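Local coordinates for protein ElaA (Escherichia coli, PDB 5Z6N) that probably transfers an acetyl group from acetyl coenzyme A to an amino group, at residues D38-D43 and I77-V82; I2-L7 and M96-E101. All coordinates share one frame; numbering follows the deposited sequence.

Overall arrangement
Both contacts reach the same mixed sheet, their centres about 15 Å apart. In contact 1 the loop 38-43, which follows helix 14-31, is tied by charge to strand 75-82 in the middle of the sheet; in contact 2 the outermost strand 3-8 meets helix 91-106. Along the chain the order is 2-7, 38-43, 77-82, 96-101, which nests contact 1 inside the loop closed by contact 2. Strand 75-82 leads directly to helix 91-106, and the two pack together: I77 CD1 lies 3.7 Å from L100 CD2. This strand-to-helix succession belongs to the GNAT core: contact 1 joins a loop to its strand, contact 2 the edge strand to its helix.

Contact 1 of 2, residues D38-D43 and I77-V82; sequences DIDGDD and IGRVIV
R79 reaches from the strand into the acidic loop 38-43 and holds D38 by both its backbone and its side chain. From CB, which points toward the loop, the arginine chain bends at chi2 and again at chi3, bringing R79 CD to 4.2 Å from D38 OD1. Next comes R79 NE, whose N-H meets D38 OD1 at 3.1 Å, within the guanidinium plane and nearly along the oxygen's C-O axis, in a salt bridge to which R79 NH1 adds a weak bond. R79 NH1 also gives a bond of 2.7 Å to D38 O; the angle at its hydrogen is 136°, and the carbonyl is met 24° out of its plane. Strand 75-82 lies in the central sheet of the GNAT fold, and here a long, flexible arginine can bridge from it to an irregular loop. The D38 and R79 side chains slide past each other in opposite directions; D38 CG, anti to the backbone N (chi1 170°), brings OD1 to the guanidinium, and R24 of helix 14-31 also pairs with OD1. D40 OD2 forms a longer salt bridge to R79 NH1, 3.5 Å away and oblique to the guanidinium; its stronger partner is R64. D40 OD1 accepts from D42 N at 3.1 Å, from above the carboxylate plane, in an Asx turn that aspartate's short side chain suits well. Y18 of the second subunit hydrogen-bonds through its OH to G41 N and D43 OD2.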
loop_
_atom_site.group_PDB
_atom_site.type_symbol
_atom_site.label_atom_id
_atom_site.label_comp_id
_atom_site.label_asym_id
_atom_site.label_seq_id
_atom_site.Cartn_x
_atom_site.Cartn_y
_atom_site.Cartn_z
ATOM N N ASP B 38 3.987 5.545 -1.423
ATOM C CA ASP B 38 2.655 5.747 -1.990
ATOM C C ASP B 38 1.599 5.927 -0.907
ATOM O O ASP B 38 0.606 6.635 -1.116
ATOM C CB ASP B 38 2.287 4.571 -2.896
ATOM C CG ASP B 38 0.830 4.598 -3.312
ATOM O OD1 ASP B 38 0.394 5.628 -3.867
ATOM O OD2 ASP B 38 0.118 3.600 -3.069
ATOM N N ILE B 39 1.797 5.301 0.247
ATOM C CA ILE B 39 0.823 5.317 1.335
ATOM C C ILE B 39 1.311 6.375 2.322
ATOM O O ILE B 39 2.124 6.110 3.209
ATOM C CB ILE B 39 0.673 3.935 1.966
ATOM C CG1 ILE B 39 0.146 2.947 0.921
ATOM C CG2 ILE B 39 -0.251 3.974 3.154
ATOM C CD1 ILE B 39 0.569 1.515 1.155
ATOM N N ASP B 40 0.806 7.599 2.159
ATOM C CA ASP B 40 1.373 8.773 2.809
ATOM C C ASP B 40 0.517 9.335 3.936
ATOM O O ASP B 40 0.906 10.340 4.541
ATOM C CB ASP B 40 1.628 9.873 1.771
ATOM C CG ASP B 40 0.385 10.222 0.966
ATOM O OD1 ASP B 40 -0.720 9.759 1.321
ATOM O OD2 ASP B 40 0.514 10.968 -0.026
ATOM N N GLY B 41 -0.632 8.734 4.230
ATOM C CA GLY B 41 -1.490 9.245 5.285
ATOM C C GLY B 41 -2.689 10.013 4.767
ATOM O O GLY B 41 -3.789 9.906 5.318
ATOM N N ASP B 42 -2.494 10.761 3.680
ATOM C CA ASP B 42 -3.500 11.671 3.136
ATOM C C ASP B 42 -4.824 11.002 2.779
ATOM O O ASP B 42 -5.763 11.683 2.351
ATOM C CB ASP B 42 -2.935 12.399 1.915
ATOM C CG ASP B 42 -1.687 13.191 2.231
ATOM O OD1 ASP B 42 -1.352 13.332 3.427
ATOM O OD2 ASP B 42 -1.037 13.670 1.277
ATOM N N ASP B 43 -4.921 9.684 2.932
ATOM C CA ASP B 43 -6.118 8.979 2.490
ATOM C C ASP B 43 -7.246 8.928 3.512
ATOM O O ASP B 43 -8.417 8.951 3.123
ATOM C CB ASP B 43 -5.737 7.557 2.071
ATOM C CG ASP B 43 -4.810 7.538 0.872
ATOM O OD1 ASP B 43 -5.284 7.833 -0.245
ATOM O OD2 ASP B 43 -3.613 7.231 1.047
ATOM N N ILE B 77 -6.473 17.101 -7.052
ATOM C CA ILE B 77 -6.720 15.797 -7.653
ATOM C C ILE B 77 -5.375 15.114 -7.855
ATOM O O ILE B 77 -4.399 15.757 -8.255
ATOM C CB ILE B 77 -7.483 15.914 -8.987
ATOM C CG1 ILE B 77 -8.870 16.509 -8.770
ATOM C CG2 ILE B 77 -7.601 14.559 -9.667
ATOM C CD1 ILE B 77 -9.667 16.628 -10.048
ATOM N N GLY B 78 -5.319 13.818 -7.564
ATOM C CA GLY B 78 -4.083 13.076 -7.734
ATOM C C GLY B 78 -4.350 11.587 -7.736
ATOM O O GLY B 78 -5.475 11.135 -7.504
ATOM N N ARG B 79 -3.280 10.830 -8.004
ATOM C CA ARG B 79 -3.309 9.363 -8.059
ATOM C C ARG B 79 -4.187 8.851 -9.203
ATOM O O ARG B 79 -4.778 7.771 -9.112
ATOM C CB ARG B 79 -3.763 8.759 -6.725
ATOM C CG ARG B 79 -2.884 9.099 -5.543
ATOM C CD ARG B 79 -1.422 8.826 -5.851
ATOM N NE ARG B 79 -0.685 8.386 -4.673
ATOM C CZ ARG B 79 -0.076 9.217 -3.832
ATOM N NH1 ARG B 79 0.579 8.743 -2.786
ATOM N NH2 ARG B 79 -0.141 10.527 -4.016
ATOM N N VAL B 80 -4.259 9.608 -10.297
ATOM C CA VAL B 80 -5.185 9.303 -11.383
ATOM C C VAL B 80 -4.721 8.044 -12.106
ATOM O O VAL B 80 -3.605 7.995 -12.638
ATOM C CB VAL B 80 -5.296 10.491 -12.347
ATOM C CG1 VAL B 80 -6.246 10.163 -13.498
ATOM C CG2 VAL B 80 -5.742 11.746 -11.588
ATOM N N ILE B 81 -5.576 7.018 -12.132
ATOM C CA ILE B 81 -5.208 5.720 -12.689
ATOM C C ILE B 81 -6.314 5.178 -13.578
ATOM O O ILE B 81 -7.504 5.307 -13.270
ATOM C CB ILE B 81 -4.893 4.678 -11.595
ATOM C CG1 ILE B 81 -3.829 5.195 -10.631
ATOM C CG2 ILE B 81 -4.426 3.384 -12.233
ATOM C CD1 ILE B 81 -3.548 4.248 -9.497
ATOM N N VAL B 82 -5.904 4.568 -14.688
ATOM C CA VAL B 82 -6.672 3.556 -15.399
ATOM C C VAL B 82 -5.815 2.300 -15.455
ATOM O O VAL B 82 -4.608 2.377 -15.710
ATOM C CB VAL B 82 -7.064 4.016 -16.817
ATOM C CG1 VAL B 82 -7.703 2.871 -17.585
ATOM C CG2 VAL B 82 -7.990 5.220 -16.755
#

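Contact 2 of 2, residues I2-L7 and M96-E101; sequences IEWQDL and MSKTLE
A lysine chain laid over a tryptophan face joins edge strand 3-8 to helix 91-106 at the protein surface, combining CH-pi contact with an off-centre cation-pi interaction. W4 and K98 supply the whole contact. Their side chains cross at about a right angle, and K98 CD sits over the five-membered ring of W4, 3.6 Å from its centroid and only 9° off the normal. K98 CE follows, lying 3.6 Å from W4 CD1. A bend at chi4 (68°) then keeps the ammonium near the ring: K98 NZ is 4.2 Å from the same W4 centroid, 34° off the normal, and 3.7 Å from W4 NE1. Lysine suits this surface place because its methylenes can lie against an aromatic face while its charge stays beside the pi cloud. I2 CG2 packs on the opposite face, 3.8 Å above the W4 ring plane, so the indole lies between I2, just before the strand, and the lysine chain of the helix. Tryptophan is broad enough to span this junction, also touching I51, A61, Q94 and L95. The pairing thus lies at a helix-on-sheet interface of the alpha/beta GNAT fold, where helix 91-106 packs on the sheet, touching strands 3-8, 49-54 and 59-67.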
loop_
_atom_site.group_PDB
_atom_site.type_symbol
_atom_site.label_atom_id
_atom_site.label_comp_id
_atom_site.label_asym_id
_atom_site.label_seq_id
_atom_site.Cartn_x
_atom_site.Cartn_y
_atom_site.Cartn_z
ATOM N N ILE B 2 -18.894 0.077 -16.253
ATOM C CA ILE B 2 -18.123 0.305 -15.037
ATOM C C ILE B 2 -18.996 1.035 -14.028
ATOM O O ILE B 2 -19.576 2.084 -14.337
ATOM C CB ILE B 2 -16.848 1.109 -15.349
ATOM C CG1 ILE B 2 -15.912 0.306 -16.258
ATOM C CG2 ILE B 2 -16.149 1.546 -14.059
ATOM C CD1 ILE B 2 -15.211 1.151 -17.304
ATOM N N GLU B 3 -19.100 0.482 -12.823
ATOM C CA GLU B 3 -19.777 1.164 -11.729
ATOM C C GLU B 3 -18.773 2.061 -11.018
ATOM O O GLU B 3 -17.624 1.664 -10.793
ATOM C CB GLU B 3 -20.407 0.168 -10.751
ATOM C CG GLU B 3 -19.437 -0.522 -9.798
ATOM C CD GLU B 3 -20.142 -1.254 -8.666
ATOM O OE1 GLU B 3 -19.781 -2.420 -8.398
ATOM O OE2 GLU B 3 -21.054 -0.665 -8.047
ATOM N N TRP B 4 -19.195 3.277 -10.701
ATOM C CA TRP B 4 -18.347 4.237 -10.017
ATOM C C TRP B 4 -18.839 4.442 -8.592
ATOM O O TRP B 4 -20.044 4.415 -8.319
ATOM C CB TRP B 4 -18.310 5.576 -10.759
ATOM C CG TRP B 4 -17.706 5.475 -12.126
ATOM C CD1 TRP B 4 -18.358 5.176 -13.285
ATOM C CD2 TRP B 4 -16.330 5.677 -12.480
ATOM N NE1 TRP B 4 -17.475 5.175 -14.337
ATOM C CE2 TRP B 4 -16.224 5.479 -13.870
ATOM C CE3 TRP B 4 -15.176 5.997 -11.756
ATOM C CZ2 TRP B 4 -15.012 5.592 -14.551
ATOM C CZ3 TRP B 4 -13.972 6.108 -12.437
ATOM C CH2 TRP B 4 -13.903 5.905 -13.818
ATOM N N GLN B 5 -17.888 4.625 -7.681
ATOM C CA GLN B 5 -18.184 4.913 -6.286
ATOM C C GLN B 5 -17.416 6.156 -5.869
ATOM O O GLN B 5 -16.204 6.243 -6.088
ATOM C CB GLN B 5 -17.822 3.726 -5.385
ATOM C CG GLN B 5 -18.384 2.394 -5.851
ATOM C CD GLN B 5 -18.191 1.298 -4.821
ATOM O OE1 GLN B 5 -17.097 1.113 -4.303
ATOM N NE2 GLN B 5 -19.254 0.569 -4.517
ATOM N N ASP B 6 -18.128 7.121 -5.292
ATOM C CA ASP B 6 -17.561 8.379 -4.820
ATOM C C ASP B 6 -17.562 8.296 -3.297
ATOM O O ASP B 6 -18.514 8.691 -2.628
ATOM C CB ASP B 6 -18.377 9.587 -5.364
ATOM C CG ASP B 6 -18.000 10.905 -4.703
ATOM O OD1 ASP B 6 -16.914 10.987 -4.092
ATOM O OD2 ASP B 6 -18.773 11.877 -4.836
ATOM N N LEU B 7 -16.468 7.781 -2.751
ATOM C CA LEU B 7 -16.402 7.411 -1.344
ATOM C C LEU B 7 -15.667 8.481 -0.553
ATOM O O LEU B 7 -14.504 8.781 -0.844
ATOM C CB LEU B 7 -15.696 6.066 -1.184
ATOM C CG LEU B 7 -16.291 4.857 -1.911
ATOM C CD1 LEU B 7 -15.818 3.584 -1.269
ATOM C CD2 LEU B 7 -17.813 4.895 -1.941
ATOM N N MET B 96 -12.062 11.349 -14.972
ATOM C CA MET B 96 -11.772 12.756 -14.722
ATOM C C MET B 96 -13.052 13.565 -14.542
ATOM O O MET B 96 -13.202 14.303 -13.563
ATOM C CB MET B 96 -10.935 13.317 -15.870
ATOM C CG MET B 96 -9.520 12.787 -15.906
ATOM S SD MET B 96 -8.621 13.296 -14.432
ATOM C CE MET B 96 -8.750 15.079 -14.585
ATOM N N SER B 97 -13.990 13.430 -15.481
ATOM C CA SER B 97 -15.201 14.244 -15.444
ATOM C C SER B 97 -16.066 13.926 -14.229
ATOM O O SER B 97 -16.725 14.823 -13.689
ATOM C CB SER B 97 -15.996 14.049 -16.734
ATOM O OG SER B 97 -16.136 12.672 -17.032
ATOM N N LYS B 98 -16.088 12.667 -13.786
ATOM C CA LYS B 98 -16.840 12.337 -12.580
ATOM C C LYS B 98 -16.134 12.842 -11.329
ATOM O O LYS B 98 -16.795 13.168 -10.336
ATOM C CB LYS B 98 -17.072 10.829 -12.505
ATOM C CG LYS B 98 -17.878 10.290 -13.674
ATOM C CD LYS B 98 -18.312 8.853 -13.448
ATOM C CE LYS B 98 -19.344 8.424 -14.485
ATOM N NZ LYS B 98 -18.775 8.327 -15.861
ATOM N N THR B 99 -14.800 12.920 -11.362
ATOM C CA THR B 99 -14.043 13.448 -10.233
ATOM C C THR B 99 -14.151 14.963 -10.144
ATOM O O THR B 99 -14.123 15.521 -9.041
ATOM C CB THR B 99 -12.574 13.010 -10.332
ATOM O OG1 THR B 99 -12.500 11.577 -10.330
ATOM C CG2 THR B 99 -11.765 13.526 -9.157
ATOM N N LEU B 100 -14.296 15.642 -11.282
ATOM C CA LEU B 100 -14.562 17.075 -11.250
ATOM C C LEU B 100 -16.004 17.361 -10.847
ATOM O O LEU B 100 -16.266 18.341 -10.144
ATOM C CB LEU B 100 -14.244 17.698 -12.608
ATOM C CG LEU B 100 -12.751 17.752 -12.932
ATOM C CD1 LEU B 100 -12.534 18.220 -14.363
ATOM C CD2 LEU B 100 -12.035 18.668 -11.947
ATOM N N GLU B 101 -16.948 16.517 -11.278
ATOM C CA GLU B 101 -18.316 16.623 -10.779
ATOM C C GLU B 101 -18.364 16.455 -9.267
ATOM O O GLU B 101 -19.258 16.998 -8.606
ATOM C CB GLU B 101 -19.208 15.582 -11.461
ATOM C CG GLU B 101 -20.625 15.488 -10.896
ATOM C CD GLU B 101 -21.372 14.253 -11.376
ATOM O OE1 GLU B 101 -20.716 13.312 -11.874
ATOM O OE2 GLU B 101 -22.614 14.218 -11.243
#